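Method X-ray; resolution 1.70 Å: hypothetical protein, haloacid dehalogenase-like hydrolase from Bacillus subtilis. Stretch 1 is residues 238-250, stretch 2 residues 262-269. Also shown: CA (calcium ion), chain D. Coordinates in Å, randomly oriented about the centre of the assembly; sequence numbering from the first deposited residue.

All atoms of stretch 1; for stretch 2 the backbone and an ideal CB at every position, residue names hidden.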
# COMPACT_ATOMS: atom_id res chain seq x y z
N VAL A 238 -5.48 -2.52 -10.73
CA VAL A 238 -6.11 -3.66 -10.09
C VAL A 238 -5.79 -3.69 -8.60
O VAL A 238 -4.67 -3.37 -8.19
CB VAL A 238 -5.65 -4.99 -10.77
CG1 VAL A 238 -4.13 -5.14 -10.67
CG2 VAL A 238 -6.35 -6.17 -10.16
N GLY A 239 -6.78 -4.04 -7.78
CA GLY A 239 -6.57 -4.08 -6.34
C GLY A 239 -7.70 -4.79 -5.61
O GLY A 239 -8.72 -5.13 -6.22
N ASP A 240 -7.54 -4.99 -4.30
CA ASP A 240 -8.55 -5.68 -3.49
C ASP A 240 -9.04 -4.86 -2.30
O ASP A 240 -10.15 -5.05 -1.82
CB ASP A 240 -7.98 -6.98 -2.92
CG ASP A 240 -6.86 -6.74 -1.92
OD1 ASP A 240 -5.94 -6.00 -2.28
OD2 ASP A 240 -6.90 -7.28 -0.79
N SER A 241 -8.19 -3.94 -1.83
CA SER A 241 -8.50 -3.16 -0.64
C SER A 241 -8.98 -1.72 -0.82
O SER A 241 -8.85 -1.12 -1.89
CB SER A 241 -7.28 -3.19 0.28
OG SER A 241 -6.11 -2.93 -0.47
N LEU A 242 -9.53 -1.17 0.25
CA LEU A 242 -10.09 0.18 0.23
C LEU A 242 -9.14 1.27 -0.23
O LEU A 242 -9.56 2.22 -0.89
CB LEU A 242 -10.66 0.53 1.61
CG LEU A 242 -11.44 1.85 1.69
CD1 LEU A 242 -12.57 1.85 0.67
CD2 LEU A 242 -11.98 2.04 3.11
N ASN A 243 -7.85 1.15 0.09
CA ASN A 243 -6.87 2.15 -0.32
C ASN A 243 -6.61 2.14 -1.83
O ASN A 243 -5.88 2.99 -2.34
CB ASN A 243 -5.56 1.97 0.47
CG ASN A 243 -4.95 0.59 0.29
OD1 ASN A 243 -5.65 -0.40 0.07
ND2 ASN A 243 -3.62 0.51 0.42
N ASP A 244 -7.20 1.18 -2.54
CA ASP A 244 -7.03 1.09 -3.99
C ASP A 244 -8.16 1.80 -4.74
O ASP A 244 -8.06 1.99 -5.96
CB ASP A 244 -7.00 -0.37 -4.45
CG ASP A 244 -5.85 -1.15 -3.88
OD1 ASP A 244 -4.76 -0.56 -3.69
OD2 ASP A 244 -6.02 -2.37 -3.65
N LYS A 245 -9.22 2.17 -4.04
CA LYS A 245 -10.37 2.80 -4.67
C LYS A 245 -10.00 3.95 -5.61
O LYS A 245 -10.42 3.96 -6.77
CB LYS A 245 -11.34 3.30 -3.60
CG LYS A 245 -12.61 3.94 -4.15
CD LYS A 245 -13.53 4.37 -3.01
CE LYS A 245 -14.71 5.18 -3.52
NZ LYS A 245 -15.54 4.40 -4.47
N SER A 246 -9.21 4.89 -5.12
CA SER A 246 -8.83 6.04 -5.94
C SER A 246 -8.07 5.68 -7.21
O SER A 246 -8.22 6.38 -8.22
CB SER A 246 -8.02 7.05 -5.12
OG SER A 246 -6.77 6.53 -4.70
N MSE A 247 -7.28 4.62 -7.21
CA MSE A 247 -6.56 4.31 -8.44
C MSE A 247 -7.45 3.57 -9.44
O MSE A 247 -7.26 3.73 -10.65
CB MSE A 247 -5.24 3.58 -8.18
CG MSE A 247 -5.30 2.11 -7.91
SE MSE A 247 -3.46 1.44 -7.90
CE MSE A 247 -3.80 -0.21 -6.95
N LEU A 248 -8.42 2.80 -8.97
CA LEU A 248 -9.33 2.14 -9.90
C LEU A 248 -10.16 3.24 -10.55
O LEU A 248 -10.44 3.20 -11.75
CB LEU A 248 -10.27 1.16 -9.18
CG LEU A 248 -9.82 -0.30 -9.11
CD1 LEU A 248 -8.62 -0.42 -8.18
CD2 LEU A 248 -10.98 -1.17 -8.62
N GLU A 249 -10.55 4.24 -9.76
CA GLU A 249 -11.34 5.35 -10.27
C GLU A 249 -10.53 6.18 -11.27
O GLU A 249 -11.07 6.62 -12.29
CB GLU A 249 -11.79 6.25 -9.11
CG GLU A 249 -12.65 5.55 -8.07
CD GLU A 249 -13.04 6.47 -6.92
OE1 GLU A 249 -12.16 7.15 -6.37
OE2 GLU A 249 -14.24 6.49 -6.56
N ALA A 250 -9.25 6.37 -10.99
CA ALA A 250 -8.39 7.14 -11.88
C ALA A 250 -8.08 6.44 -13.20
O ALA A 250 -8.02 7.08 -14.25
CB ALA A 250 -7.09 7.49 -11.16
N UNK A 262 -16.22 -5.78 -1.04
CA UNK A 262 -17.42 -5.56 -1.84
C UNK A 262 -17.48 -4.18 -2.48
O UNK A 262 -17.93 -4.05 -3.62
CB UNK A 262 -18.66 -5.77 -0.97
N UNK A 263 -17.04 -3.14 -1.78
CA UNK A 263 -17.09 -1.81 -2.37
C UNK A 263 -16.11 -1.66 -3.53
O UNK A 263 -16.36 -0.89 -4.46
CB UNK A 263 -16.80 -0.75 -1.30
N UNK A 264 -15.00 -2.39 -3.48
CA UNK A 264 -14.04 -2.33 -4.57
C UNK A 264 -14.62 -3.06 -5.78
O UNK A 264 -14.51 -2.60 -6.92
CB UNK A 264 -12.70 -2.94 -4.15
N UNK A 265 -15.24 -4.21 -5.55
CA UNK A 265 -15.84 -4.95 -6.66
C UNK A 265 -16.94 -4.10 -7.30
O UNK A 265 -17.11 -4.09 -8.52
CB UNK A 265 -16.40 -6.29 -6.18
N UNK A 266 -17.68 -3.38 -6.46
CA UNK A 266 -18.78 -2.54 -6.93
C UNK A 266 -18.39 -1.48 -7.95
O UNK A 266 -19.09 -1.28 -8.94
CB UNK A 266 -19.43 -1.85 -5.73
N UNK A 267 -17.27 -0.80 -7.72
CA UNK A 267 -16.84 0.26 -8.64
C UNK A 267 -16.00 -0.23 -9.81
O UNK A 267 -15.72 0.54 -10.74
CB UNK A 267 -16.04 1.31 -7.87
N UNK A 268 -15.59 -1.49 -9.78
CA UNK A 268 -14.75 -2.05 -10.84
C UNK A 268 -15.47 -2.27 -12.17
O UNK A 268 -16.67 -2.51 -12.20
CB UNK A 268 -14.17 -3.38 -10.37
N UNK A 269 -14.70 -2.18 -13.25
CA UNK A 269 -15.20 -2.38 -14.61
C UNK A 269 -15.03 -3.85 -14.99
O UNK A 269 -15.66 -4.35 -15.92
CB UNK A 269 -14.47 -1.47 -15.60
CA CA D . -4.33 -4.67 -0.90

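The two helices, 245-250 and 262-267, run nearly parallel, with 5° between their N-to-C directions and axes 10.3 Å apart at closest approach. That spacing leaves room for side chains between them.

Position 262 has helical angles (-59/-38) and its CA-to-CB bond points away, with nothing of stretch 1 within 5.5 Å of the ideal CB. Many side chains, polar ones included, would suit it; the deposited residue is Glu262, which makes no contact with stretch 1.

At position 263 the bond points toward stretch 1, but the ideal CB lies 5.3 Å from Leu242 CD1, so a small or medium side chain, polar or apolar, could be accommodated. It is Asp263, chi1 p, whose OD2 comes 4.0 Å from Leu242 CD1, a contact without polar pairing; both carboxylate oxygens are hydrogen-bonded next to the stretches.

Position 264 is the most constrained. Its ideal CB points toward stretch 1 and stands 4.1 Å from Asp240 O, 4.8 Å from Ser241 O and 5.0 Å from Gly239 O, while Leu248 offers an apolar surface nearby. A branched or medium aliphatic chain would fit, though the carbonyls could also attract a donor. The residue is Ile264, with both chi angles m. Its CD1 reaches 3.3 Å from Ser241 O and 3.7 Å from Lys245 N, and its CG2 packs 3.9 Å from Leu248 CD2. Covering 109 Å² of this residue, stretch 1 surrounds it more fully than any other position here.

Positions 265 and 266 offer no ideal-CB contact within 5.5 Å; the bond at 265 points away and 266 is out of reach. Polar residues are reasonable at both, and Lys265 and Ser266 are found, each touching a crystal neighbour.

Position 267 points toward stretch 1 again, three residues after 264. Its ideal CB is 4.6 Å from Lys245 NZ and 5.4 Å from Glu249 CG, a setting open to an aliphatic chain or an acidic one. Ile267 takes the aliphatic option: CD1 lies 4.1 Å from Glu249 CG and 4.2 Å from Leu248 CB, while CG2 is 3.6 Å from Lys245 NZ. The lysine's charge is instead paired within its own helix, Lys245 NZ to Glu249 OE2 at 3.2 Å.

Position 268 leaves helical angles (-72/151). Its bond points sideways, with the ideal CB 4.3 Å from Leu248 CD2, so a methyl already makes contact. Ala268 places CB 4.2 Å from that CD2 atom of Leu248.

At 269 the ideal CB again has no neighbour within 5.5 Å, leaving the choice wide; Asp269 makes no contact with stretch 1.

Stretch 2, residues 262-269: EDIKSIAD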
# COMPACT_ATOMS: atom_id res chain seq x y z
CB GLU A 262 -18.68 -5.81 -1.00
CG GLU A 262 -18.86 -7.26 -0.61
CD GLU A 262 -18.74 -8.20 -1.80
OE1 GLU A 262 -19.50 -8.01 -2.78
OE2 GLU A 262 -17.90 -9.12 -1.76
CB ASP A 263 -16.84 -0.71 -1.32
CG ASP A 263 -15.64 -0.99 -0.45
OD1 ASP A 263 -14.64 -1.56 -0.95
OD2 ASP A 263 -15.69 -0.63 0.75
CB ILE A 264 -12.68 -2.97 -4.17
CG1 ILE A 264 -11.97 -2.07 -3.15
CG2 ILE A 264 -11.79 -3.15 -5.41
CD1 ILE A 264 -11.61 -0.68 -3.68
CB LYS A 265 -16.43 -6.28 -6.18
CG LYS A 265 -15.40 -7.34 -5.84
CD LYS A 265 -16.04 -8.71 -5.69
CE LYS A 265 -14.99 -9.79 -5.45
NZ LYS A 265 -15.55 -11.18 -5.55
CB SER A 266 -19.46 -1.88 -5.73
OG SER A 266 -20.50 -1.00 -6.15
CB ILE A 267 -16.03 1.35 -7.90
CG1 ILE A 267 -14.70 0.76 -7.42
CG2 ILE A 267 -16.84 1.89 -6.73
CD1 ILE A 267 -13.73 1.79 -6.89
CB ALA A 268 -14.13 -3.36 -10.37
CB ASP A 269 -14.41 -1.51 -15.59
CG ASP A 269 -14.43 -0.05 -15.22
OD1 ASP A 269 -15.51 0.57 -15.29
OD2 ASP A 269 -13.36 0.49 -14.86
O HOH W 1 -4.94 -6.26 0.92
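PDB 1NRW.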